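Local coordinates for exopolygalacturonate lyase (Vibrio vulnificus, PDB 5A29), which probably cleaves pectate (polygalacturonate) chains by beta-elimination as a metal-binding lyase of polysaccharide lyase family 2, and binds manganese, at residues 231-236 with 281-286; 305-310 with 320-325. All blocks are in the same frame, centred on the assembly; numbering follows the deposited sequence.

Contact 1 of 2, residues 231-236 with 281-286; sequences LTFINA and PVYQFT. With SRT (S,R meso-tartaric acid), chain D; SRT (S,R meso-tartaric acid), chain Q; EDO (1,2-ethanediol), chain E.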
ATOM      1  N   LEU A 231     -11.980 -12.848  -9.076  1.00 20.62           N
ATOM      2  CA  LEU A 231     -10.823 -12.571  -8.191  1.00 21.73           C
ATOM      3  C   LEU A 231      -9.852 -11.560  -8.843  1.00 19.80           C
ATOM      4  O   LEU A 231      -8.725 -11.899  -9.153  1.00 18.82           O
ATOM      5  CB  LEU A 231     -10.125 -13.861  -7.797  1.00 21.74           C
ATOM      6  CG  LEU A 231     -11.065 -14.902  -7.125  1.00 27.58           C
ATOM      7  CD1 LEU A 231     -10.348 -16.241  -6.852  1.00 28.49           C
ATOM      8  CD2 LEU A 231     -11.626 -14.281  -5.822  1.00 31.47           C
ATOM      9  N   THR A 232     -10.344 -10.376  -9.139  1.00 15.66           N
ATOM     10  CA  THR A 232      -9.538  -9.434  -9.896  1.00 18.92           C
ATOM     11  C   THR A 232      -9.476  -8.081  -9.133  1.00 17.36           C
ATOM     12  O   THR A 232      -9.300  -7.031  -9.726  1.00 17.00           O
ATOM     13  CB  THR A 232     -10.112  -9.208 -11.334  1.00 20.79           C
ATOM     14  OG1 THR A 232     -11.506  -8.895 -11.226  1.00 21.15           O
ATOM     15  CG2 THR A 232     -10.011 -10.546 -12.148  1.00 20.98           C
ATOM     16  N   PHE A 233      -9.555  -8.159  -7.809  1.00 15.91           N
ATOM     17  CA  PHE A 233      -9.531  -6.921  -6.997  1.00 16.34           C
ATOM     18  C   PHE A 233      -8.186  -6.193  -7.283  1.00 16.31           C
ATOM     19  O   PHE A 233      -7.164  -6.833  -7.319  1.00 17.38           O
ATOM     20  CB  PHE A 233      -9.432  -7.353  -5.498  1.00 18.08           C
ATOM     21  CG  PHE A 233     -10.400  -8.454  -5.129  1.00 19.48           C
ATOM     22  CD1 PHE A 233     -11.779  -8.229  -5.235  1.00 20.82           C
ATOM     23  CD2 PHE A 233      -9.946  -9.720  -4.853  1.00 25.22           C
ATOM     24  CE1 PHE A 233     -12.693  -9.271  -4.978  1.00 23.08           C
ATOM     25  CE2 PHE A 233     -10.844 -10.768  -4.574  1.00 28.07           C
ATOM     26  CZ  PHE A 233     -12.217 -10.527  -4.607  1.00 27.47           C
ATOM     27  N   ILE A 234      -8.230  -4.866  -7.327  1.00 15.57           N
ATOM     28  CA  ILE A 234      -7.030  -4.052  -7.592  1.00 17.76           C
ATOM     29  C   ILE A 234      -6.045  -4.162  -6.421  1.00 17.94           C
ATOM     30  O   ILE A 234      -4.848  -3.966  -6.627  1.00 20.16           O
ATOM     31  CB  ILE A 234      -7.436  -2.610  -7.951  1.00 17.96           C
ATOM     32  CG1 ILE A 234      -6.213  -1.772  -8.457  1.00 18.13           C
ATOM     33  CG2 ILE A 234      -8.011  -1.823  -6.702  1.00 17.86           C
ATOM     34  CD1 ILE A 234      -5.510  -2.237  -9.717  1.00 23.72           C
ATOM     35  N   ASN A 235      -6.508  -4.578  -5.222  1.00 18.08           N
ATOM     36  CA  ASN A 235      -5.542  -4.778  -4.115  1.00 21.27           C
ATOM     37  C   ASN A 235      -4.881  -6.150  -4.162  1.00 24.42           C
ATOM     38  O   ASN A 235      -4.164  -6.497  -3.244  1.00 22.90           O
ATOM     39  CB  ASN A 235      -6.147  -4.453  -2.725  1.00 22.25           C
ATOM     40  CG  ASN A 235      -7.149  -5.524  -2.250  1.00 24.81           C
ATOM     41  OD1 ASN A 235      -7.467  -6.491  -2.996  1.00 21.33           O
ATOM     42  ND2 ASN A 235      -7.584  -5.410  -0.987  1.00 22.08           N
ATOM     43  N   ALA A 236      -5.053  -6.879  -5.288  1.00 21.28           N
ATOM     44  CA  ALA A 236      -4.225  -8.052  -5.650  1.00 20.17           C
ATOM     45  C   ALA A 236      -3.492  -7.692  -6.944  1.00 22.26           C
ATOM     46  O   ALA A 236      -2.346  -8.047  -7.123  1.00 21.79           O
ATOM     47  CB  ALA A 236      -5.137  -9.271  -5.952  1.00 20.77           C
ATOM     48  N   PRO A 281     -13.010   5.170 -12.489  1.00 18.38           N
ATOM     49  CA  PRO A 281     -12.307   3.902 -12.384  1.00 17.09           C
ATOM     50  C   PRO A 281     -13.086   2.866 -11.508  1.00 19.64           C
ATOM     51  O   PRO A 281     -14.029   3.223 -10.750  1.00 19.93           O
ATOM     52  CB  PRO A 281     -10.993   4.293 -11.708  1.00 17.72           C
ATOM     53  CG  PRO A 281     -11.432   5.415 -10.764  1.00 16.27           C
ATOM     54  CD  PRO A 281     -12.457   6.207 -11.569  1.00 18.80           C
ATOM     55  N   VAL A 282     -12.737   1.607 -11.697  1.00 16.46           N
ATOM     56  CA  VAL A 282     -13.371   0.484 -10.975  1.00 17.59           C
ATOM     57  C   VAL A 282     -12.409  -0.317 -10.134  1.00 16.91           C
ATOM     58  O   VAL A 282     -11.140  -0.261 -10.284  1.00 19.85           O
ATOM     59  CB  VAL A 282     -14.102  -0.487 -11.967  1.00 17.96           C
ATOM     60  CG1 VAL A 282     -15.308   0.263 -12.529  1.00 17.32           C
ATOM     61  CG2 VAL A 282     -13.107  -0.910 -13.062  1.00 19.28           C
ATOM     62  N   TYR A 283     -12.990  -1.098  -9.214  1.00 16.20           N
ATOM     63  CA  TYR A 283     -12.156  -1.780  -8.215  1.00 15.99           C
ATOM     64  C   TYR A 283     -11.686  -3.130  -8.769  1.00 18.21           C
ATOM     65  O   TYR A 283     -10.728  -3.712  -8.296  1.00 16.59           O
ATOM     66  CB  TYR A 283     -12.979  -1.958  -6.928  1.00 15.58           C
ATOM     67  CG  TYR A 283     -12.228  -2.633  -5.799  1.00 15.84           C
ATOM     68  CD1 TYR A 283     -11.226  -1.910  -5.115  1.00 16.87           C
ATOM     69  CD2 TYR A 283     -12.510  -3.961  -5.413  1.00 16.57           C
ATOM     70  CE1 TYR A 283     -10.571  -2.483  -4.060  1.00 18.09           C
ATOM     71  CE2 TYR A 283     -11.833  -4.563  -4.352  1.00 18.60           C
ATOM     72  CZ  TYR A 283     -10.826  -3.812  -3.723  1.00 20.69           C
ATOM     73  OH  TYR A 283     -10.166  -4.309  -2.656  1.00 19.23           O
ATOM     74  N   GLN A 284     -12.446  -3.694  -9.724  1.00 18.23           N
ATOM     75  CA  GLN A 284     -12.051  -4.993 -10.325  1.00 15.80           C
ATOM     76  C   GLN A 284     -12.754  -5.048 -11.708  1.00 15.16           C
ATOM     77  O   GLN A 284     -13.675  -4.232 -11.986  1.00 17.23           O
ATOM     78  CB  GLN A 284     -12.474  -6.203  -9.467  1.00 16.19           C
ATOM     79  CG  GLN A 284     -13.997  -6.346  -9.282  1.00 15.95           C
ATOM     80  CD  GLN A 284     -14.284  -7.138  -8.015  1.00 20.80           C
ATOM     81  OE1 GLN A 284     -14.165  -6.598  -6.890  1.00 20.20           O
ATOM     82  NE2 GLN A 284     -14.660  -8.392  -8.155  1.00 20.67           N
ATOM     83  N   PHE A 285     -12.371  -6.022 -12.516  1.00 16.76           N
ATOM     84  CA  PHE A 285     -12.873  -6.036 -13.925  1.00 19.15           C
ATOM     85  C   PHE A 285     -13.697  -7.291 -14.203  1.00 18.95           C
ATOM     86  O   PHE A 285     -14.163  -7.459 -15.348  1.00 20.49           O
ATOM     87  CB  PHE A 285     -11.760  -5.882 -14.997  1.00 18.85           C
ATOM     88  CG  PHE A 285     -10.620  -6.853 -14.876  1.00 19.13           C
ATOM     89  CD1 PHE A 285      -9.505  -6.559 -14.108  1.00 17.66           C
ATOM     90  CD2 PHE A 285     -10.628  -8.066 -15.584  1.00 20.16           C
ATOM     91  CE1 PHE A 285      -8.419  -7.439 -14.004  1.00 22.70           C
ATOM     92  CE2 PHE A 285      -9.554  -8.939 -15.509  1.00 21.16           C
ATOM     93  CZ  PHE A 285      -8.422  -8.653 -14.743  1.00 20.51           C
ATOM     94  N   THR A 286     -13.907  -8.120 -13.180  1.00 19.07           N
ATOM     95  CA  THR A 286     -14.814  -9.296 -13.333  1.00 20.99           C
ATOM     96  C   THR A 286     -15.631  -9.448 -12.046  1.00 21.83           C
ATOM     97  O   THR A 286     -15.192  -8.956 -11.010  1.00 20.45           O
ATOM     98  CB  THR A 286     -14.054 -10.598 -13.574  1.00 21.50           C
ATOM     99  OG1 THR A 286     -13.107 -10.856 -12.529  1.00 23.17           O
ATOM    100  CG2 THR A 286     -13.324 -10.605 -14.949  1.00 22.27           C
TER
HETATM  101  O1  SRT D1568      -8.138   0.242 -10.162  0.60 45.19           O
HETATM  102  O11 SRT D1568      -9.354   1.085 -11.756  0.60 21.27           O
HETATM  103  C1  SRT D1568      -8.269   0.975 -11.168  0.60 33.05           C
HETATM  104  C2  SRT D1568      -6.977   1.587 -11.673  0.60 34.08           C
HETATM  105  O2  SRT D1568      -6.796   0.886 -12.852  0.60 36.11           O
HETATM  106  C3  SRT D1568      -6.817   3.089 -12.009  0.60 35.92           C
HETATM  107  O3  SRT D1568      -8.024   3.814 -11.974  0.60 41.05           O
HETATM  108  C4  SRT D1568      -5.827   3.884 -11.175  0.60 39.75           C
HETATM  109  O4  SRT D1568      -5.175   4.702 -11.880  0.60 39.59           O
HETATM  110  O41 SRT D1568      -5.680   3.691  -9.914  0.60 21.87           O
HETATM  111  O1  SRT Q1018     -13.971 -15.187  -2.827  1.00 38.30           O
HETATM  112  O11 SRT Q1018     -15.198 -15.187  -0.949  1.00 27.90           O
HETATM  113  C1  SRT Q1018     -14.249 -14.798  -1.650  1.00 35.39           C
HETATM  114  C2  SRT Q1018     -13.431 -13.782  -0.889  1.00 35.25           C
HETATM  115  O2  SRT Q1018     -12.799 -14.354   0.245  1.00 29.97           O
HETATM  116  C3  SRT Q1018     -12.653 -12.722  -1.606  1.00 29.68           C
HETATM  117  O3  SRT Q1018     -13.710 -11.803  -1.373  1.00 30.46           O
HETATM  118  C4  SRT Q1018     -11.440 -12.244  -0.770  1.00 28.38           C
HETATM  119  O4  SRT Q1018     -11.628 -11.221  -0.059  1.00 29.86           O
HETATM  120  O41 SRT Q1018     -10.349 -12.913  -0.817  1.00 29.30           O
HETATM  121  C1  EDO E1569      -1.572 -11.206  -5.619  1.00 36.74           C
HETATM  122  O1  EDO E1569      -1.071  -9.879  -5.349  1.00 31.32           O
HETATM  123  C2  EDO E1569      -2.361 -11.548  -4.363  1.00 33.12           C
HETATM  124  O2  EDO E1569      -1.422 -11.746  -3.251  1.00 41.44           O
HETATM  125  O   HOH W   1     -10.735  -6.821  -2.068  1.00 27.77           O
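With chi1 of 51°, Thr232 sets OG1 between its own backbone N and carbonyl carbon, where it meets Thr286 and Phe285, while Tyr283, its CG anti to the backbone N, brings its ring obliquely across Phe233 and Ile234. The Thr232 hydroxyl works in both directions: OG1 donates to Thr286 OG1 at 2.8 Å and accepts from Phe285 N at 3.3 Å, which fixes its rotation. CB of the same threonine lies over one face of the Phe285 ring in a CH-pi contact, 3.8 Å from the centroid and offset toward the rim, and Thr232 CG2 reaches Phe285 CZ. Farther along, the backbones are joined by Ile234 N donating to Tyr283 O (2.9 Å). Ile234 CG2 packs on Tyr283 CD1 at 3.6 Å, and Phe233 CD1 touches Tyr283 CE2. Gln284 runs beside Phe233 with its amide almost perpendicular to the ring, Gln284 OE1 lying at the ring edge 3.3 Å from Phe233 CD1; the same amide is held by Gln284 NE2 donating to Thr286 O (3.0 Å), nearly in the amide plane, which fixes how it is turned. One tartrate approaches Phe233 CZ; another lies beside Ile234 CG1 and Pro281 CB. Asn235 OD1 is bound by Arg195. The contact thus fastens the start of helix 234-250, with Phe233 at the N-cap position, to the loop that precedes strand 287-288. Helix 259-272 closes one side through Tyr270, edge-to-face with Phe285, and helix 331-349 packs against Ile234, Pro281 and Tyr283.

Contact 2 of 2, residues 305-310 with 320-325; sequences YGDRAA and IAREGN. With SRT (S,R meso-tartaric acid), chain Q.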
ATOM      1  N   TYR A 305     -21.365 -17.701  -4.037  1.00 18.18           N
ATOM      2  CA  TYR A 305     -22.812 -17.474  -4.091  1.00 18.36           C
ATOM      3  C   TYR A 305     -23.123 -16.346  -5.018  1.00 18.57           C
ATOM      4  O   TYR A 305     -24.274 -15.910  -5.186  1.00 19.44           O
ATOM      5  CB  TYR A 305     -23.418 -17.234  -2.669  1.00 17.98           C
ATOM      6  CG  TYR A 305     -23.208 -18.380  -1.739  1.00 19.73           C
ATOM      7  CD1 TYR A 305     -23.697 -19.661  -2.060  1.00 20.97           C
ATOM      8  CD2 TYR A 305     -22.517 -18.222  -0.512  1.00 18.36           C
ATOM      9  CE1 TYR A 305     -23.474 -20.735  -1.230  1.00 23.31           C
ATOM     10  CE2 TYR A 305     -22.261 -19.315   0.298  1.00 20.76           C
ATOM     11  CZ  TYR A 305     -22.762 -20.561  -0.055  1.00 26.37           C
ATOM     12  OH  TYR A 305     -22.523 -21.683   0.722  1.00 27.81           O
ATOM     13  N   GLY A 306     -22.086 -15.806  -5.639  1.00 16.89           N
ATOM     14  CA  GLY A 306     -22.387 -14.738  -6.634  1.00 14.92           C
ATOM     15  C   GLY A 306     -21.891 -13.355  -6.192  1.00 19.14           C
ATOM     16  O   GLY A 306     -21.453 -13.168  -5.038  1.00 19.07           O
ATOM     17  N   ASP A 307     -22.092 -12.383  -7.050  1.00 16.17           N
ATOM     18  CA  ASP A 307     -21.568 -11.041  -6.805  1.00 19.54           C
ATOM     19  C   ASP A 307     -22.219 -10.466  -5.535  1.00 19.58           C
ATOM     20  O   ASP A 307     -23.454 -10.475  -5.390  1.00 16.20           O
ATOM     21  CB  ASP A 307     -21.925 -10.156  -8.001  1.00 19.05           C
ATOM     22  CG  ASP A 307     -21.323  -8.753  -7.880  1.00 23.27           C
ATOM     23  OD1 ASP A 307     -21.855  -7.977  -7.094  1.00 18.70           O
ATOM     24  OD2 ASP A 307     -20.295  -8.493  -8.567  1.00 22.51           O
ATOM     25  N   ARG A 308     -21.378 -10.009  -4.614  1.00 18.22           N
ATOM     26  CA  ARG A 308     -21.829  -9.554  -3.255  1.00 18.66           C
ATOM     27  C   ARG A 308     -22.518  -8.223  -3.273  1.00 17.44           C
ATOM     28  O   ARG A 308     -23.415  -7.958  -2.445  1.00 19.06           O
ATOM     29  CB  ARG A 308     -20.616  -9.492  -2.336  1.00 17.49           C
ATOM     30  CG  ARG A 308     -20.276 -10.850  -1.709  1.00 18.24           C
ATOM     31  CD  ARG A 308     -19.476 -11.844  -2.565  1.00 22.90           C
ATOM     32  NE  ARG A 308     -18.184 -11.275  -3.033  1.00 22.79           N
ATOM     33  CZ  ARG A 308     -17.000 -11.487  -2.456  1.00 21.36           C
ATOM     34  NH1 ARG A 308     -16.881 -12.187  -1.326  1.00 19.04           N
ATOM     35  NH2 ARG A 308     -15.893 -10.972  -3.004  1.00 21.45           N
ATOM     36  N   ALA A 309     -22.142  -7.356  -4.225  1.00 16.55           N
ATOM     37  CA  ALA A 309     -22.819  -6.099  -4.312  1.00 17.56           C
ATOM     38  C   ALA A 309     -24.233  -6.339  -4.856  1.00 19.09           C
ATOM     39  O   ALA A 309     -25.197  -5.644  -4.470  1.00 19.95           O
ATOM     40  CB  ALA A 309     -22.055  -5.096  -5.235  1.00 14.78           C
ATOM     41  N   ALA A 310     -24.362  -7.239  -5.837  1.00 19.96           N
ATOM     42  CA  ALA A 310     -25.699  -7.474  -6.464  1.00 19.62           C
ATOM     43  C   ALA A 310     -26.608  -8.034  -5.355  1.00 19.02           C
ATOM     44  O   ALA A 310     -27.749  -7.635  -5.259  1.00 22.79           O
ATOM     45  CB  ALA A 310     -25.576  -8.520  -7.611  1.00 17.75           C
ATOM     46  N   ILE A 320     -25.941  -1.340 -11.765  1.00 20.68           N
ATOM     47  CA  ILE A 320     -24.675  -0.692 -11.215  1.00 19.46           C
ATOM     48  C   ILE A 320     -24.126  -1.534 -10.037  1.00 22.77           C
ATOM     49  O   ILE A 320     -22.916  -1.502  -9.754  1.00 21.32           O
ATOM     50  CB  ILE A 320     -24.867   0.804 -10.897  1.00 19.99           C
ATOM     51  CG1 ILE A 320     -23.489   1.523 -10.685  1.00 18.72           C
ATOM     52  CG2 ILE A 320     -25.745   0.993  -9.643  1.00 22.84           C
ATOM     53  CD1 ILE A 320     -22.575   1.504 -11.927  1.00 19.55           C
ATOM     54  N   ALA A 321     -25.004  -2.291  -9.331  1.00 18.44           N
ATOM     55  CA  ALA A 321     -24.566  -2.987  -8.111  1.00 20.23           C
ATOM     56  C   ALA A 321     -23.809  -4.256  -8.481  1.00 21.38           C
ATOM     57  O   ALA A 321     -24.362  -5.371  -8.393  1.00 20.01           O
ATOM     58  CB  ALA A 321     -25.768  -3.329  -7.166  1.00 22.17           C
ATOM     59  N   ARG A 322     -22.524  -4.104  -8.848  1.00 17.83           N
ATOM     60  CA  ARG A 322     -21.623  -5.213  -9.032  1.00 17.28           C
ATOM     61  C   ARG A 322     -20.340  -4.781  -8.330  1.00 17.88           C
ATOM     62  O   ARG A 322     -20.062  -3.580  -8.251  1.00 17.39           O
ATOM     63  CB  ARG A 322     -21.329  -5.470 -10.545  1.00 18.35           C
ATOM     64  CG  ARG A 322     -22.597  -5.943 -11.341  1.00 23.38           C
ATOM     65  CD  ARG A 322     -23.138  -7.288 -10.809  1.00 25.57           C
ATOM     66  NE  ARG A 322     -24.298  -7.738 -11.614  1.00 29.64           N
ATOM     67  CZ  ARG A 322     -25.553  -7.285 -11.538  1.00 37.94           C
ATOM     68  NH1 ARG A 322     -25.964  -6.405 -10.611  1.00 34.82           N
ATOM     69  NH2 ARG A 322     -26.459  -7.765 -12.415  1.00 37.77           N
ATOM     70  N   GLU A 323     -19.541  -5.735  -7.938  1.00 16.97           N
ATOM     71  CA  GLU A 323     -18.405  -5.433  -6.988  1.00 18.59           C
ATOM     72  C   GLU A 323     -17.424  -4.390  -7.506  1.00 20.18           C
ATOM     73  O   GLU A 323     -16.885  -3.562  -6.711  1.00 18.33           O
ATOM     74  CB  GLU A 323     -17.659  -6.710  -6.618  1.00 19.70           C
ATOM     75  CG  GLU A 323     -18.551  -7.622  -5.750  1.00 21.07           C
ATOM     76  CD  GLU A 323     -17.907  -8.957  -5.440  1.00 24.85           C
ATOM     77  OE1 GLU A 323     -16.643  -9.041  -5.203  1.00 25.87           O
ATOM     78  OE2 GLU A 323     -18.647  -9.962  -5.346  1.00 21.28           O
ATOM     79  N   GLY A 324     -17.121  -4.461  -8.813  1.00 18.00           N
ATOM     80  CA  GLY A 324     -16.135  -3.484  -9.370  1.00 15.90           C
ATOM     81  C   GLY A 324     -16.622  -2.068  -9.351  1.00 16.71           C
ATOM     82  O   GLY A 324     -15.813  -1.137  -9.353  1.00 18.29           O
ATOM     83  N   ASN A 325     -17.937  -1.855  -9.313  1.00 16.44           N
ATOM     84  CA  ASN A 325     -18.478  -0.512  -9.313  1.00 15.28           C
ATOM     85  C   ASN A 325     -18.634   0.105  -7.924  1.00 14.10           C
ATOM     86  O   ASN A 325     -18.948   1.303  -7.838  1.00 16.34           O
ATOM     87  CB  ASN A 325     -19.845  -0.452 -10.015  1.00 17.60           C
ATOM     88  CG  ASN A 325     -19.744  -0.977 -11.450  1.00 20.17           C
ATOM     89  OD1 ASN A 325     -18.934  -0.466 -12.235  1.00 17.33           O
ATOM     90  ND2 ASN A 325     -20.524  -2.002 -11.772  1.00 18.84           N
TER
HETATM   91  O1  SRT Q1018     -13.971 -15.187  -2.827  1.00 38.30           O
HETATM   92  O11 SRT Q1018     -15.198 -15.187  -0.949  1.00 27.90           O
HETATM   93  C1  SRT Q1018     -14.249 -14.798  -1.650  1.00 35.39           C
HETATM   94  C2  SRT Q1018     -13.431 -13.782  -0.889  1.00 35.25           C
HETATM   95  O2  SRT Q1018     -12.799 -14.354   0.245  1.00 29.97           O
HETATM   96  C3  SRT Q1018     -12.653 -12.722  -1.606  1.00 29.68           C
HETATM   97  O3  SRT Q1018     -13.710 -11.803  -1.373  1.00 30.46           O
HETATM   98  C4  SRT Q1018     -11.440 -12.244  -0.770  1.00 28.38           C
HETATM   99  O4  SRT Q1018     -11.628 -11.221  -0.059  1.00 29.86           O
HETATM  100  O41 SRT Q1018     -10.349 -12.913  -0.817  1.00 29.30           O
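The first turn of helix 308-317 lies against the loop that follows the same helix, Ala309 and Arg322 being 4.9 Å apart between CA atoms, as are Ala310 and Ala321, the centre of an inverse gamma turn. Asp307, the N-cap, has CG anti to its N (chi1 -176°), which lets one carboxylate serve both segments: OD1 accepts from Ala310 N at 2.9 Å, with a weaker bond from Ala309 N, while the syn lone pair of OD2 takes Glu323 N at 2.9 Å. Asp307 OD2 is also hydrogen-bonded to Ser287 OG. Glu323 returns the link. Its OE2 accepts Arg308 N, almost straight at 176°, and Arg308 NE at 2.7 Å, both from the same face of the carboxylate; OE1 takes Arg308 NH2 at 3.0 Å. The arginine, bent at chi2 and chi3, thus forms a bidentate, side-on salt bridge, its guanidinium turned 47° from the carboxylate. Ala309 CB packs against the carbonyl carbon of Arg322. NH1 and NH2 of Arg308 bond to O3 of a tartrate, and Tyr398 adds a cation-pi contact. Asp307 OD2 and Glu323 OE2 are only 3.9 Å apart, a buried like-charge pair probably stabilised by the Arg308 charge, the backbone N-H groups and Ser287. The side-on grip of Glu323 probably positions Arg308 for its bonds to the tartrate.

The two contacts lie in series along the chain, contact 1 closing at Thr286 before contact 2 opens at Tyr305, with strand 287-288 between them. Their centres are 12 Å apart on the same side of the chain's centre, and they touch directly: Tyr283 N probably donates to Gly324 O at 2.8 Å, and Gln284 packs on Glu323 and Gly324. Contact 1 secures the start of helix 234-250; contact 2 folds the start of helix 308-317 onto the loop leading to helix 331-349, a helix that also covers contact 1. Both reach one tartrate, contact 1 through Leu231 and Phe233 and contact 2 through Arg308, so they contribute to the same ligand pocket.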